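Local coordinates for protein chitinase A (Cycas revoluta, PDB 4R5E) that probably binds chitin and hydrolyses its beta-1,4 linkages as a family 18 plant chitinase, caught here with the inhibitor allosamidin in its cleft, at residues Pro11-Ser16 with Phe327-Gln332; Val7-Ala12 with His30-Phe35; Ile73-Gly78 with His113-Asp118. All blocks are in the same frame, centred on the assembly; numbering follows the deposited sequence.

How the contacts relate
The chain enters the barrel of the family 18 fold through strand 5-11. Contact 2 closes the first and shortest loop, pairing this strand with strand 30-36 across a connection without helix or strand. Next in series, contact 3 joins strands 70-77 and 114-119 around a mainly helical excursion. Contact 1 spans almost the whole chain: it starts from the stretch that also serves contact 2, encloses contact 3, and returns at the end of strand 324-328, which flanks strand 5-11, and the 3-10 turn that follows. V330 N near F9 O links contacts 1 and 2, and Y33 O near S74 N links contacts 2 and 3. All three touch the allosamizoline, so neighbouring barrel strands jointly line one binding cleft.

Contact 1: residues Pro11-Ser16 with Phe327-Gln332; sequences PAYSVS and FWSVNQ. With AMI (allosamizoline), chain E; NAA (2-acetamido-2-deoxy-beta-D-allopyranose), chain B; NAA (2-acetamido-2-deoxy-beta-D-allopyranose), chain C.
Matching first torsions bring Y13 and N331 together: in each, CG sits between the backbone N and the carbonyl carbon (chi1 79° and 66°). The phenol oxygen of Y13 thus comes to 3.2 Å from N331 OD1, with ring and amide planes almost perpendicular, 84° apart. The other end of the amide is occupied too. N331 ND2 lies against the proline ring, 3.1 Å from P11 CD, and donates to S329 OG at 2.6 Å in a bent bond, with the oxygen slightly out of the amide plane. S14 packs its CB and OG against N331, while its N and OG both donate to P11 O and so pin the turn.

Two waters extend the contact toward the ligand, whose allosamizoline and two N-acetylallosamine units make up allosamidin. One bridges Y13 OH (2.6 Å) and S329 OG and donates to O7 of the sugar in chain C; the second joins Y13 OH to Q332 NE2. W328, followed by a cis peptide, has S329 CB over one face and C5 of the allosamizoline over the other, and its NE1 donates to the same sugar O7 at 2.9 Å. Q332 adds a weak bond from NE2 to that oxygen, its amide positioned by S329 N, which donates to Q332 OE1 at 2.8 Å. The chain B sugar lies over the face of the Y13 ring.

A single acetamido oxygen thus collects an indole N-H, a weak amide N-H and a water, a pattern consistent with recognition of N-acetylated sugars, with aromatic faces supplying the apolar platform.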
loop_
_atom_site.group_PDB
_atom_site.type_symbol
_atom_site.label_atom_id
_atom_site.label_comp_id
_atom_site.label_asym_id
_atom_site.label_seq_id
_atom_site.Cartn_x
_atom_site.Cartn_y
_atom_site.Cartn_z
ATOM N N PRO A 11 -3.368 -7.117 -6.879
ATOM C CA PRO A 11 -4.086 -8.048 -6.018
ATOM C C PRO A 11 -4.623 -9.249 -6.791
ATOM O O PRO A 11 -5.298 -9.089 -7.814
ATOM C CB PRO A 11 -5.222 -7.193 -5.462
ATOM C CG PRO A 11 -5.511 -6.217 -6.558
ATOM C CD PRO A 11 -4.282 -6.110 -7.438
ATOM N N ALA A 12 -4.329 -10.446 -6.292
ATOM C CA ALA A 12 -4.726 -11.680 -6.961
ATOM C C ALA A 12 -6.233 -11.834 -7.141
ATOM O O ALA A 12 -6.660 -12.515 -8.074
ATOM C CB ALA A 12 -4.154 -12.887 -6.232
ATOM N N TYR A 13 -7.032 -11.193 -6.284
ATOM C CA TYR A 13 -8.495 -11.246 -6.436
ATOM C C TYR A 13 -8.943 -10.733 -7.794
ATOM O O TYR A 13 -10.027 -11.091 -8.249
ATOM C CB TYR A 13 -9.240 -10.454 -5.337
ATOM C CG TYR A 13 -9.272 -8.939 -5.546
ATOM C CD1 TYR A 13 -10.047 -8.356 -6.560
ATOM C CD2 TYR A 13 -8.542 -8.091 -4.722
ATOM C CE1 TYR A 13 -10.069 -6.982 -6.747
ATOM C CE2 TYR A 13 -8.555 -6.721 -4.907
ATOM C CZ TYR A 13 -9.319 -6.168 -5.916
ATOM O OH TYR A 13 -9.328 -4.804 -6.110
ATOM N N SER A 14 -8.142 -9.869 -8.418
ATOM C CA SER A 14 -8.546 -9.206 -9.657
ATOM C C SER A 14 -8.190 -9.978 -10.928
ATOM O O SER A 14 -8.411 -9.478 -12.029
ATOM C CB SER A 14 -7.935 -7.798 -9.720
ATOM O OG SER A 14 -6.545 -7.836 -10.015
ATOM N N VAL A 15 -7.670 -11.198 -10.787
ATOM C CA VAL A 15 -7.100 -11.930 -11.924
ATOM C C VAL A 15 -8.016 -12.116 -13.148
ATOM O O VAL A 15 -7.537 -12.060 -14.279
ATOM C CB VAL A 15 -6.536 -13.301 -11.483
ATOM C CG1 VAL A 15 -7.659 -14.262 -11.101
ATOM C CG2 VAL A 15 -5.640 -13.886 -12.568
ATOM N N SER A 16 -9.313 -12.326 -12.934
ATOM C CA SER A 16 -10.231 -12.525 -14.061
ATOM C C SER A 16 -10.290 -11.287 -14.949
ATOM O O SER A 16 -10.107 -11.381 -16.163
ATOM C CB SER A 16 -11.635 -12.888 -13.582
ATOM O OG SER A 16 -11.622 -14.114 -12.880
ATOM N N PHE A 327 1.731 2.553 -5.662
ATOM C CA PHE A 327 0.316 2.593 -5.977
ATOM C C PHE A 327 -0.383 1.340 -5.464
ATOM O O PHE A 327 0.062 0.224 -5.741
ATOM C CB PHE A 327 0.111 2.671 -7.488
ATOM C CG PHE A 327 0.401 4.022 -8.077
ATOM C CD1 PHE A 327 -0.440 5.099 -7.828
ATOM C CD2 PHE A 327 1.497 4.213 -8.902
ATOM C CE1 PHE A 327 -0.181 6.345 -8.376
ATOM C CE2 PHE A 327 1.759 5.457 -9.458
ATOM C CZ PHE A 327 0.912 6.521 -9.197
ATOM N N TRP A 328 -1.471 1.541 -4.721
ATOM C CA TRP A 328 -2.430 0.480 -4.419
ATOM C C TRP A 328 -3.760 0.852 -5.081
ATOM O O TRP A 328 -4.331 1.873 -4.712
ATOM C CB TRP A 328 -2.674 0.312 -2.911
ATOM C CG TRP A 328 -3.711 -0.744 -2.695
ATOM C CD1 TRP A 328 -5.065 -0.595 -2.794
ATOM C CD2 TRP A 328 -3.481 -2.136 -2.453
ATOM N NE1 TRP A 328 -5.689 -1.804 -2.615
ATOM C CE2 TRP A 328 -4.740 -2.767 -2.405
ATOM C CE3 TRP A 328 -2.332 -2.911 -2.269
ATOM C CZ2 TRP A 328 -4.885 -4.133 -2.165
ATOM C CZ3 TRP A 328 -2.475 -4.264 -2.037
ATOM C CH2 TRP A 328 -3.739 -4.864 -1.986
ATOM N N SER A 329 -4.297 0.061 -6.018
ATOM C CA SER A 329 -3.689 -1.150 -6.593
ATOM C C SER A 329 -3.839 -1.071 -8.112
ATOM O O SER A 329 -4.761 -0.435 -8.619
ATOM C CB SER A 329 -4.341 -2.423 -6.038
ATOM O OG SER A 329 -5.744 -2.462 -6.290
ATOM N N VAL A 330 -2.942 -1.723 -8.838
ATOM C CA VAL A 330 -2.738 -1.388 -10.253
ATOM C C VAL A 330 -3.901 -1.776 -11.167
ATOM O O VAL A 330 -4.080 -1.178 -12.227
ATOM C CB VAL A 330 -1.404 -1.947 -10.806
ATOM C CG1 VAL A 330 -0.228 -1.320 -10.068
ATOM C CG2 VAL A 330 -1.349 -3.471 -10.733
ATOM N N ASN A 331 -4.663 -2.787 -10.762
ATOM C CA ASN A 331 -5.921 -3.156 -11.430
ATOM C C ASN A 331 -6.975 -2.049 -11.451
ATOM O O ASN A 331 -7.896 -2.090 -12.263
ATOM C CB ASN A 331 -6.533 -4.417 -10.800
ATOM C CG ASN A 331 -6.980 -4.200 -9.365
ATOM O OD1 ASN A 331 -8.157 -4.375 -9.018
ATOM N ND2 ASN A 331 -6.055 -3.798 -8.526
ATOM N N GLN A 332 -6.841 -1.069 -10.567
ATOM C CA GLN A 332 -7.830 0.004 -10.442
ATOM C C GLN A 332 -7.618 1.166 -11.419
ATOM O O GLN A 332 -8.461 2.061 -11.499
ATOM C CB GLN A 332 -7.855 0.526 -9.010
ATOM C CG GLN A 332 -8.283 -0.511 -7.982
ATOM C CD GLN A 332 -8.012 -0.081 -6.554
ATOM O OE1 GLN A 332 -7.060 0.662 -6.279
ATOM N NE2 GLN A 332 -8.831 -0.562 -5.628
HETATM C C1 AMI E . -4.183 -1.431 1.874
HETATM C C2 AMI E . -4.114 -2.884 2.337
HETATM C C3 AMI E . -5.111 -3.658 1.485
HETATM C C4 AMI E . -6.167 -2.592 1.161
HETATM C C5 AMI E . -5.324 -1.353 0.874
HETATM C C6 AMI E . -6.030 0.006 0.850
HETATM C C7 AMI E . -2.141 -2.292 1.440
HETATM C C8 AMI E . 0.023 -3.396 1.233
HETATM C C9 AMI E . -0.304 -1.114 0.363
HETATM N N2 AMI E . -2.734 -3.242 2.021
HETATM N N7 AMI E . -0.885 -2.273 1.034
HETATM O O3 AMI E . -5.610 -4.811 2.176
HETATM O O4 AMI E . -6.987 -2.945 0.046
HETATM O O6 AMI E . -6.672 0.290 2.089
HETATM O O7 AMI E . -2.965 -1.143 1.205
HETATM C C1 NAA B . -11.067 -7.793 -1.565
HETATM C C2 NAA B . -11.943 -8.952 -1.092
HETATM C C3 NAA B . -12.661 -9.619 -2.257
HETATM C C4 NAA B . -13.363 -8.578 -3.120
HETATM C C5 NAA B . -12.359 -7.522 -3.565
HETATM C C6 NAA B . -12.992 -6.436 -4.431
HETATM C C7 NAA B . -11.009 -9.969 0.928
HETATM C C8 NAA B . -10.106 -11.028 1.493
HETATM N N2 NAA B . -11.116 -9.927 -0.401
HETATM O O3 NAA B . -11.715 -10.350 -3.049
HETATM O O4 NAA B . -13.960 -9.214 -4.254
HETATM O O5 NAA B . -11.795 -6.910 -2.408
HETATM O O6 NAA B . -13.757 -5.541 -3.618
HETATM O O7 NAA B . -11.608 -9.193 1.657
HETATM C C1 NAA C . -8.118 -3.807 0.182
HETATM C C2 NAA C . -9.068 -3.666 -0.996
HETATM C C3 NAA C . -10.140 -4.751 -0.939
HETATM C C4 NAA C . -9.543 -6.146 -0.750
HETATM C C5 NAA C . -8.541 -6.138 0.395
HETATM C C6 NAA C . -7.841 -7.488 0.572
HETATM C C7 NAA C . -9.377 -1.389 -1.888
HETATM C C8 NAA C . -10.107 -0.084 -1.740
HETATM N N2 NAA C . -9.677 -2.340 -0.998
HETATM O O3 NAA C . -11.033 -4.454 0.147
HETATM O O4 NAA C . -10.573 -7.093 -0.416
HETATM O O5 NAA C . -7.565 -5.124 0.153
HETATM O O6 NAA C . -6.857 -7.397 1.610
HETATM O O7 NAA C . -8.563 -1.544 -2.787
HETATM O O HOH W 1 -7.644 -3.534 -4.543
HETATM O O HOH W 2 -11.000 -2.521 -6.357
#

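Contact 2: residues Val7-Ala12 with His30-Phe35; sequences VGFWPA and HLYYAF. With AMI (allosamizoline), chain E.
G8, W10 and A12 alternate with Y32 and A34 as donors in a parallel ladder between neighbouring strands of the TIM barrel. H30 O accepts from G8 N at 3.0 Å, G8 O from Y32 N, Y32 O from W10 N at 2.8 Å and nearly straight (171°), W10 O from A34 N, and A34 O from A12 N. V7 and F9 form backbone hydrogen bonds with F327 of the strand on the other side, and F9 also with V330 just beyond that strand. H30 O, G8 O and A34 O each receive an additional CA-H contact, from V7, L31 and P11 respectively.

Two buried polar ends find partners outside the pair: T157 OG1 and N188 ND2 for Y32 OH, F18 O for W10 NE1. On the barrel interior, F9 and Y32 lie side by side at an oblique 36°, with F9 CE2 3.3 Å from Y32 CD2, and V7 CG1 meets the Y32 ring. On the helix-facing side, W10 turns its edge toward the face of Y33 in an offset edge-to-face pair.

The F9 ring has Y32 over one face and the methyl carbon C9 of allosamizoline over the other, both offset toward the rim, consistent with the backbone bonds holding F9 in place as an apolar surface for the inhibitor's dimethylamino end.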
loop_
_atom_site.group_PDB
_atom_site.type_symbol
_atom_site.label_atom_id
_atom_site.label_comp_id
_atom_site.label_asym_id
_atom_site.label_seq_id
_atom_site.Cartn_x
_atom_site.Cartn_y
_atom_site.Cartn_z
ATOM N N VAL A 7 6.687 1.717 -7.324
ATOM C CA VAL A 7 6.140 0.464 -6.805
ATOM C C VAL A 7 4.654 0.333 -7.152
ATOM O O VAL A 7 3.898 1.298 -7.064
ATOM C CB VAL A 7 6.341 0.384 -5.272
ATOM C CG1 VAL A 7 5.710 -0.875 -4.685
ATOM C CG2 VAL A 7 7.821 0.455 -4.917
ATOM N N GLY A 8 4.239 -0.869 -7.536
ATOM C CA GLY A 8 2.823 -1.152 -7.789
ATOM C C GLY A 8 2.412 -2.441 -7.110
ATOM O O GLY A 8 3.170 -3.404 -7.109
ATOM N N PHE A 9 1.206 -2.458 -6.539
ATOM C CA PHE A 9 0.616 -3.667 -5.958
ATOM C C PHE A 9 -0.455 -4.231 -6.877
ATOM O O PHE A 9 -1.378 -3.513 -7.277
ATOM C CB PHE A 9 -0.020 -3.359 -4.598
ATOM C CG PHE A 9 0.976 -3.153 -3.498
ATOM C CD1 PHE A 9 1.608 -1.926 -3.338
ATOM C CD2 PHE A 9 1.285 -4.188 -2.619
ATOM C CE1 PHE A 9 2.535 -1.735 -2.328
ATOM C CE2 PHE A 9 2.209 -3.999 -1.605
ATOM C CZ PHE A 9 2.826 -2.768 -1.454
ATOM N N TRP A 10 -0.336 -5.521 -7.196
ATOM C CA TRP A 10 -1.347 -6.233 -7.970
ATOM C C TRP A 10 -2.042 -7.244 -7.062
ATOM O O TRP A 10 -1.384 -8.131 -6.529
ATOM C CB TRP A 10 -0.730 -6.962 -9.164
ATOM C CG TRP A 10 -1.768 -7.713 -9.932
ATOM C CD1 TRP A 10 -2.674 -7.187 -10.807
ATOM C CD2 TRP A 10 -2.063 -9.117 -9.844
ATOM N NE1 TRP A 10 -3.489 -8.176 -11.291
ATOM C CE2 TRP A 10 -3.135 -9.370 -10.720
ATOM C CE3 TRP A 10 -1.496 -10.189 -9.141
ATOM C CZ2 TRP A 10 -3.669 -10.643 -10.900
ATOM C CZ3 TRP A 10 -2.033 -11.458 -9.322
ATOM C CH2 TRP A 10 -3.106 -11.673 -10.202
ATOM N N PRO A 11 -3.368 -7.117 -6.879
ATOM C CA PRO A 11 -4.086 -8.048 -6.018
ATOM C C PRO A 11 -4.623 -9.249 -6.791
ATOM O O PRO A 11 -5.298 -9.089 -7.814
ATOM C CB PRO A 11 -5.222 -7.193 -5.462
ATOM C CG PRO A 11 -5.511 -6.217 -6.558
ATOM C CD PRO A 11 -4.282 -6.110 -7.438
ATOM N N ALA A 12 -4.329 -10.446 -6.292
ATOM C CA ALA A 12 -4.726 -11.680 -6.961
ATOM C C ALA A 12 -6.233 -11.834 -7.141
ATOM O O ALA A 12 -6.660 -12.515 -8.074
ATOM C CB ALA A 12 -4.154 -12.887 -6.232
ATOM N N HIS A 30 9.294 -2.090 -9.227
ATOM C CA HIS A 30 8.960 -3.219 -8.359
ATOM C C HIS A 30 7.461 -3.445 -8.370
ATOM O O HIS A 30 6.683 -2.493 -8.226
ATOM C CB HIS A 30 9.432 -2.969 -6.925
ATOM C CG HIS A 30 10.915 -2.815 -6.805
ATOM N ND1 HIS A 30 11.568 -1.650 -7.142
ATOM C CD2 HIS A 30 11.875 -3.690 -6.422
ATOM C CE1 HIS A 30 12.866 -1.809 -6.963
ATOM N NE2 HIS A 30 13.080 -3.038 -6.526
ATOM N N LEU A 31 7.062 -4.698 -8.558
ATOM C CA LEU A 31 5.647 -5.064 -8.576
ATOM C C LEU A 31 5.407 -6.137 -7.534
ATOM O O LEU A 31 6.133 -7.130 -7.474
ATOM C CB LEU A 31 5.219 -5.552 -9.959
ATOM C CG LEU A 31 5.055 -4.449 -11.004
ATOM C CD1 LEU A 31 5.049 -5.017 -12.409
ATOM C CD2 LEU A 31 3.804 -3.631 -10.737
ATOM N N TYR A 32 4.380 -5.924 -6.722
ATOM C CA TYR A 32 4.057 -6.802 -5.610
ATOM C C TYR A 32 2.845 -7.655 -5.937
ATOM O O TYR A 32 1.855 -7.149 -6.483
ATOM C CB TYR A 32 3.701 -5.993 -4.371
ATOM C CG TYR A 32 4.842 -5.336 -3.614
ATOM C CD1 TYR A 32 5.704 -4.429 -4.230
ATOM C CD2 TYR A 32 5.014 -5.576 -2.261
ATOM C CE1 TYR A 32 6.719 -3.808 -3.514
ATOM C CE2 TYR A 32 6.005 -4.941 -1.548
ATOM C CZ TYR A 32 6.851 -4.074 -2.170
ATOM O OH TYR A 32 7.829 -3.471 -1.405
ATOM N N TYR A 33 2.927 -8.929 -5.574
ATOM C CA TYR A 33 1.799 -9.854 -5.635
ATOM C C TYR A 33 1.139 -9.822 -4.264
ATOM O O TYR A 33 1.786 -10.103 -3.262
ATOM C CB TYR A 33 2.300 -11.269 -5.940
ATOM C CG TYR A 33 1.239 -12.345 -6.059
ATOM C CD1 TYR A 33 0.609 -12.867 -4.934
ATOM C CD2 TYR A 33 0.896 -12.865 -7.299
ATOM C CE1 TYR A 33 -0.357 -13.863 -5.052
ATOM C CE2 TYR A 33 -0.058 -13.858 -7.422
ATOM C CZ TYR A 33 -0.682 -14.350 -6.297
ATOM O OH TYR A 33 -1.641 -15.351 -6.417
ATOM N N ALA A 34 -0.148 -9.492 -4.217
ATOM C CA ALA A 34 -0.896 -9.395 -2.960
ATOM C C ALA A 34 -2.074 -10.369 -3.007
ATOM O O ALA A 34 -2.950 -10.184 -3.844
ATOM C CB ALA A 34 -1.395 -7.974 -2.783
ATOM N N PHE A 35 -2.162 -11.385 -2.139
ATOM C CA PHE A 35 -1.301 -11.639 -0.975
ATOM C C PHE A 35 -1.087 -13.131 -0.786
ATOM O O PHE A 35 -1.973 -13.937 -1.080
ATOM C CB PHE A 35 -1.978 -11.157 0.308
ATOM C CG PHE A 35 -2.199 -9.684 0.373
ATOM C CD1 PHE A 35 -1.174 -8.835 0.761
ATOM C CD2 PHE A 35 -3.441 -9.143 0.081
ATOM C CE1 PHE A 35 -1.374 -7.467 0.836
ATOM C CE2 PHE A 35 -3.648 -7.778 0.159
ATOM C CZ PHE A 35 -2.615 -6.936 0.528
HETATM C C1 AMI E . -4.183 -1.431 1.874
HETATM C C2 AMI E . -4.114 -2.884 2.337
HETATM C C3 AMI E . -5.111 -3.658 1.485
HETATM C C4 AMI E . -6.167 -2.592 1.161
HETATM C C5 AMI E . -5.324 -1.353 0.874
HETATM C C6 AMI E . -6.030 0.006 0.850
HETATM C C7 AMI E . -2.141 -2.292 1.440
HETATM C C8 AMI E . 0.023 -3.396 1.233
HETATM C C9 AMI E . -0.304 -1.114 0.363
HETATM N N2 AMI E . -2.734 -3.242 2.021
HETATM N N7 AMI E . -0.885 -2.273 1.034
HETATM O O3 AMI E . -5.610 -4.811 2.176
HETATM O O4 AMI E . -6.987 -2.945 0.046
HETATM O O6 AMI E . -6.672 0.290 2.089
HETATM O O7 AMI E . -2.965 -1.143 1.205
#

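Contact 3: residues Ile73-Gly78 with His113-Asp118; sequences ISIGGG and HGLDLD. With AMI (allosamizoline), chain E.
S74 and D116 face each other across two adjacent parallel strands of the (beta/alpha)8 TIM barrel, where two family 18 signatures meet: SxGG, running S74 to G77, and DxDxE, running D116 to E120.

Backbone bonds alternate along the pair. I73 N donates to G114 O at 3.1 Å, D116 N to I73 O, I75 N to D116 O, and D118 N to I75 O at 2.9 Å in a nearly straight bond (172°). G77 N continues the series to D118 O on an in-plane lone pair. G76 and G77 both adopt positive phi angles, a conformation that glycine tolerates readily, and the chain bends here toward the ligand.

Among the side chains, one hydrogen bond crosses the contact. S74 OG and D116 CG each lie opposite their own backbone N (chi1 -176° and 177°), which aligns them along the inner face so that S74 OG donates a hydrogen bond to D116 OD2, at 2.7 Å, on its anti lone pair. D116 OD1 is hydrogen-bonded to T157 OG1, so both carboxylate oxygens have partners.

Apolar contacts occupy the outer face, toward helix 93-110: L115 CD2 touches I73 CG2 at 3.8 Å and I75 CD1 at 4.0 Å.

At the ligand end, G78 N donates to O3 of the allosamizoline at 3.0 Å, and D118 OD2 approaches its ring nitrogen N2 to 2.7 Å.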
loop_
_atom_site.group_PDB
_atom_site.type_symbol
_atom_site.label_atom_id
_atom_site.label_comp_id
_atom_site.label_asym_id
_atom_site.label_seq_id
_atom_site.Cartn_x
_atom_site.Cartn_y
_atom_site.Cartn_z
ATOM N N ILE A 73 6.521 -10.658 -3.039
ATOM C CA ILE A 73 5.249 -11.221 -2.615
ATOM C C ILE A 73 4.917 -10.710 -1.217
ATOM O O ILE A 73 5.742 -10.786 -0.297
ATOM C CB ILE A 73 5.225 -12.770 -2.730
ATOM C CG1 ILE A 73 3.842 -13.318 -2.347
ATOM C CG2 ILE A 73 6.328 -13.428 -1.911
ATOM C CD1 ILE A 73 3.495 -14.649 -2.978
ATOM N N SER A 74 3.719 -10.151 -1.082
ATOM C CA SER A 74 3.258 -9.550 0.156
ATOM C C SER A 74 2.432 -10.560 0.943
ATOM O O SER A 74 1.552 -11.222 0.396
ATOM C CB SER A 74 2.418 -8.307 -0.139
ATOM O OG SER A 74 2.025 -7.656 1.049
ATOM N N ILE A 75 2.733 -10.664 2.227
ATOM C CA ILE A 75 2.083 -11.602 3.113
ATOM C C ILE A 75 1.131 -10.853 4.044
ATOM O O ILE A 75 1.528 -9.925 4.746
ATOM C CB ILE A 75 3.133 -12.369 3.947
ATOM C CG1 ILE A 75 4.093 -13.133 3.029
ATOM C CG2 ILE A 75 2.451 -13.310 4.932
ATOM C CD1 ILE A 75 5.400 -13.531 3.690
ATOM N N GLY A 76 -0.130 -11.263 4.041
ATOM C CA GLY A 76 -1.118 -10.695 4.946
ATOM C C GLY A 76 -2.212 -9.943 4.220
ATOM O O GLY A 76 -2.938 -10.520 3.414
ATOM N N GLY A 77 -2.330 -8.651 4.511
ATOM C CA GLY A 77 -3.427 -7.835 4.009
ATOM C C GLY A 77 -4.029 -7.005 5.126
ATOM O O GLY A 77 -3.703 -7.187 6.296
ATOM N N GLY A 78 -4.930 -6.099 4.768
ATOM C CA GLY A 78 -5.461 -5.133 5.725
ATOM C C GLY A 78 -6.579 -5.618 6.627
ATOM O O GLY A 78 -6.978 -4.894 7.538
ATOM N N HIS A 113 11.677 -11.669 -5.928
ATOM C CA HIS A 113 12.939 -11.088 -5.464
ATOM C C HIS A 113 12.881 -10.595 -4.032
ATOM O O HIS A 113 13.888 -10.146 -3.490
ATOM C CB HIS A 113 13.356 -9.941 -6.386
ATOM C CG HIS A 113 13.497 -10.352 -7.814
ATOM N ND1 HIS A 113 12.433 -10.374 -8.686
ATOM C CD2 HIS A 113 14.573 -10.761 -8.526
ATOM C CE1 HIS A 113 12.839 -10.794 -9.869
ATOM N NE2 HIS A 113 14.135 -11.038 -9.798
ATOM N N GLY A 114 11.710 -10.670 -3.405
ATOM C CA GLY A 114 11.576 -10.181 -2.050
ATOM C C GLY A 114 10.274 -10.577 -1.396
ATOM O O GLY A 114 9.388 -11.174 -2.031
ATOM N N LEU A 115 10.205 -10.246 -0.108
ATOM C CA LEU A 115 9.064 -10.486 0.759
ATOM C C LEU A 115 8.583 -9.172 1.326
ATOM O O LEU A 115 9.382 -8.274 1.585
ATOM C CB LEU A 115 9.480 -11.365 1.935
ATOM C CG LEU A 115 9.798 -12.819 1.628
ATOM C CD1 LEU A 115 10.452 -13.481 2.826
ATOM C CD2 LEU A 115 8.516 -13.538 1.239
ATOM N N ASP A 116 7.277 -9.086 1.552
ATOM C CA ASP A 116 6.667 -7.918 2.165
ATOM C C ASP A 116 5.694 -8.389 3.230
ATOM O O ASP A 116 5.044 -9.422 3.069
ATOM C CB ASP A 116 5.959 -7.097 1.093
ATOM C CG ASP A 116 5.223 -5.893 1.651
ATOM O OD1 ASP A 116 5.882 -4.956 2.150
ATOM O OD2 ASP A 116 3.980 -5.864 1.550
ATOM N N LEU A 117 5.637 -7.649 4.332
ATOM C CA LEU A 117 4.682 -7.924 5.400
ATOM C C LEU A 117 3.635 -6.825 5.435
ATOM O O LEU A 117 3.979 -5.649 5.562
ATOM C CB LEU A 117 5.396 -7.969 6.746
ATOM C CG LEU A 117 6.562 -8.954 6.839
ATOM C CD1 LEU A 117 7.230 -8.808 8.195
ATOM C CD2 LEU A 117 6.135 -10.393 6.584
ATOM N N ASP A 118 2.366 -7.208 5.308
ATOM C CA ASP A 118 1.258 -6.268 5.450
ATOM C C ASP A 118 0.434 -6.618 6.689
ATOM O O ASP A 118 -0.503 -7.417 6.630
ATOM C CB ASP A 118 0.404 -6.258 4.178
ATOM C CG ASP A 118 -0.703 -5.212 4.214
ATOM O OD1 ASP A 118 -0.680 -4.319 5.090
ATOM O OD2 ASP A 118 -1.613 -5.309 3.359
HETATM C C1 AMI E . -4.183 -1.431 1.874
HETATM C C2 AMI E . -4.114 -2.884 2.337
HETATM C C3 AMI E . -5.111 -3.658 1.485
HETATM C C4 AMI E . -6.167 -2.592 1.161
HETATM C C5 AMI E . -5.324 -1.353 0.874
HETATM C C6 AMI E . -6.030 0.006 0.850
HETATM C C7 AMI E . -2.141 -2.292 1.440
HETATM C C8 AMI E . 0.023 -3.396 1.233
HETATM C C9 AMI E . -0.304 -1.114 0.363
HETATM N N2 AMI E . -2.734 -3.242 2.021
HETATM N N7 AMI E . -0.885 -2.273 1.034
HETATM O O3 AMI E . -5.610 -4.811 2.176
HETATM O O4 AMI E . -6.987 -2.945 0.046
HETATM O O6 AMI E . -6.672 0.290 2.089
HETATM O O7 AMI E . -2.965 -1.143 1.205
#